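Local structure of IclR transcriptional regulator (Thermotoga maritima, 1MKM) at residues 119-124 with 218-223. The protein probably binds DNA as a transcription factor of the IclR family, pairing a winged helix-turn-helix domain with a zinc-binding C-terminal domain. Residues are numbered along the deposited sequence; the frame is centred on the assembly and turned at random.
Sequences QSIPMV and SGVARK
Ile121 lies over Gly219, and the nearest CA atoms of the two segments are theirs, 6.0 Å apart. Ile121 CG2 is 4.0 Å from Gly219 CA. A chi1 of 55° turns CG1 of Ile121 toward Ser218, and Ile121 CD1 comes within 3.7 Å of Ser218 O. Pro122, centre of an inverse gamma turn closed by Met123 N to Ile121 O, crosses Val220 at about a right angle, Pro122 CD to Val220 CG2 3.7 Å. From the last residue of the turn, the extended Met123 chain lays SD 4.0 Å from Ser218 CB, in the buried part of the contact. The Ser218 side chain lies about 4 Å from a bound zinc ion and packs on Cys199, a zinc-binding residue. Looser is the partly exposed end, where Gln119 and Lys223 meet tip to tip. Lys223 NZ bonds to Gln119 OE1 at 2.6 Å, but from above the carbonyl plane, 74° out of it; Glu97 gives the ammonium a second partner by a salt bridge. The loop packs on the end of strand 211-220, which runs between strands 98-105 and 197-205 of the GAF-like sheet: Ile121 touches Thr98, Pro122 and Met123 touch Ile197, and Pro122 also packs on Val220 of the second subunit.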
loop_
_atom_site.group_PDB
_atom_site.type_symbol
_atom_site.label_atom_id
_atom_site.label_comp_id
_atom_site.label_asym_id
_atom_site.label_seq_id
_atom_site.Cartn_x
_atom_site.Cartn_y
_atom_site.Cartn_z
ATOM N N GLN B 119 0.423 -20.317 -1.518
ATOM C CA GLN B 119 -0.500 -19.921 -2.582
ATOM C C GLN B 119 -1.951 -19.916 -2.082
ATOM O O GLN B 119 -2.308 -20.661 -1.165
ATOM C CB GLN B 119 -0.345 -20.850 -3.795
ATOM C CG GLN B 119 0.522 -22.069 -3.536
ATOM C CD GLN B 119 -0.165 -23.100 -2.655
ATOM O OE1 GLN B 119 -1.122 -23.758 -3.081
ATOM N NE2 GLN B 119 0.313 -23.242 -1.418
ATOM N N SER B 120 -2.768 -19.042 -2.664
ATOM C CA SER B 120 -4.177 -18.956 -2.282
ATOM C C SER B 120 -4.881 -20.236 -2.771
ATOM O O SER B 120 -4.626 -20.704 -3.887
ATOM C CB SER B 120 -4.827 -17.737 -2.946
ATOM O OG SER B 120 -4.043 -16.564 -2.786
ATOM N N ILE B 121 -5.743 -20.819 -1.944
ATOM C CA ILE B 121 -6.466 -22.023 -2.356
ATOM C C ILE B 121 -7.956 -21.714 -2.406
ATOM O O ILE B 121 -8.459 -20.952 -1.587
ATOM C CB ILE B 121 -6.199 -23.198 -1.399
ATOM C CG1 ILE B 121 -6.519 -22.802 0.048
ATOM C CG2 ILE B 121 -4.736 -23.652 -1.552
ATOM C CD1 ILE B 121 -6.236 -23.928 1.055
ATOM N N PRO B 122 -8.680 -22.296 -3.377
ATOM C CA PRO B 122 -10.124 -22.063 -3.531
ATOM C C PRO B 122 -11.016 -22.581 -2.407
ATOM O O PRO B 122 -12.042 -23.198 -2.668
ATOM C CB PRO B 122 -10.435 -22.721 -4.875
ATOM C CG PRO B 122 -9.466 -23.853 -4.923
ATOM C CD PRO B 122 -8.182 -23.230 -4.401
ATOM N N MET B 123 -10.628 -22.301 -1.163
ATOM C CA MET B 123 -11.365 -22.734 0.028
ATOM C C MET B 123 -11.803 -21.518 0.845
ATOM O O MET B 123 -11.037 -20.572 1.006
ATOM C CB MET B 123 -10.466 -23.625 0.885
ATOM C CG MET B 123 -11.114 -24.221 2.112
ATOM S SD MET B 123 -9.942 -25.256 3.007
ATOM C CE MET B 123 -10.555 -25.127 4.685
ATOM N N VAL B 124 -13.033 -21.526 1.350
ATOM C CA VAL B 124 -13.504 -20.397 2.151
ATOM C C VAL B 124 -13.553 -20.787 3.618
ATOM O O VAL B 124 -14.550 -21.320 4.096
ATOM C CB VAL B 124 -14.912 -19.911 1.729
ATOM C CG1 VAL B 124 -15.302 -18.692 2.552
ATOM C CG2 VAL B 124 -14.933 -19.557 0.254
ATOM N N SER B 218 -4.498 -28.589 3.941
ATOM C CA SER B 218 -5.478 -28.358 2.901
ATOM C C SER B 218 -4.896 -27.710 1.666
ATOM O O SER B 218 -4.047 -26.839 1.757
ATOM C CB SER B 218 -6.613 -27.497 3.470
ATOM O OG SER B 218 -6.996 -27.988 4.752
ATOM N N GLY B 219 -5.361 -28.140 0.502
ATOM C CA GLY B 219 -4.870 -27.557 -0.726
ATOM C C GLY B 219 -5.657 -28.027 -1.928
ATOM O O GLY B 219 -6.643 -28.751 -1.787
ATOM N N VAL B 220 -5.233 -27.615 -3.112
ATOM C CA VAL B 220 -5.929 -28.035 -4.310
ATOM C C VAL B 220 -5.722 -29.531 -4.527
ATOM O O VAL B 220 -4.671 -30.088 -4.188
ATOM C CB VAL B 220 -5.443 -27.268 -5.549
ATOM C CG1 VAL B 220 -6.246 -27.704 -6.765
ATOM C CG2 VAL B 220 -5.605 -25.776 -5.325
ATOM N N ALA B 221 -6.745 -30.164 -5.092
ATOM C CA ALA B 221 -6.760 -31.593 -5.355
ATOM C C ALA B 221 -5.517 -32.116 -6.060
ATOM O O ALA B 221 -4.952 -33.142 -5.657
ATOM C CB ALA B 221 -8.000 -31.937 -6.163
ATOM N N ARG B 222 -5.088 -31.406 -7.101
ATOM C CA ARG B 222 -3.917 -31.799 -7.883
ATOM C C ARG B 222 -2.730 -32.281 -7.049
ATOM O O ARG B 222 -2.118 -33.298 -7.361
ATOM C CB ARG B 222 -3.443 -30.638 -8.765
ATOM C CG ARG B 222 -4.483 -30.065 -9.698
ATOM C CD ARG B 222 -3.818 -29.173 -10.737
ATOM N NE ARG B 222 -4.770 -28.334 -11.457
ATOM C CZ ARG B 222 -4.439 -27.530 -12.463
ATOM N NH1 ARG B 222 -3.178 -27.461 -12.872
ATOM N NH2 ARG B 222 -5.364 -26.782 -13.056
ATOM N N LYS B 223 -2.408 -31.550 -5.989
ATOM C CA LYS B 223 -1.270 -31.887 -5.143
ATOM C C LYS B 223 -1.318 -33.203 -4.360
ATOM O O LYS B 223 -0.290 -33.860 -4.177
ATOM C CB LYS B 223 -1.006 -30.738 -4.164
ATOM C CG LYS B 223 -0.436 -29.464 -4.799
ATOM C CD LYS B 223 -0.251 -28.374 -3.748
ATOM C CE LYS B 223 0.174 -27.053 -4.380
ATOM N NZ LYS B 223 0.271 -25.951 -3.373
#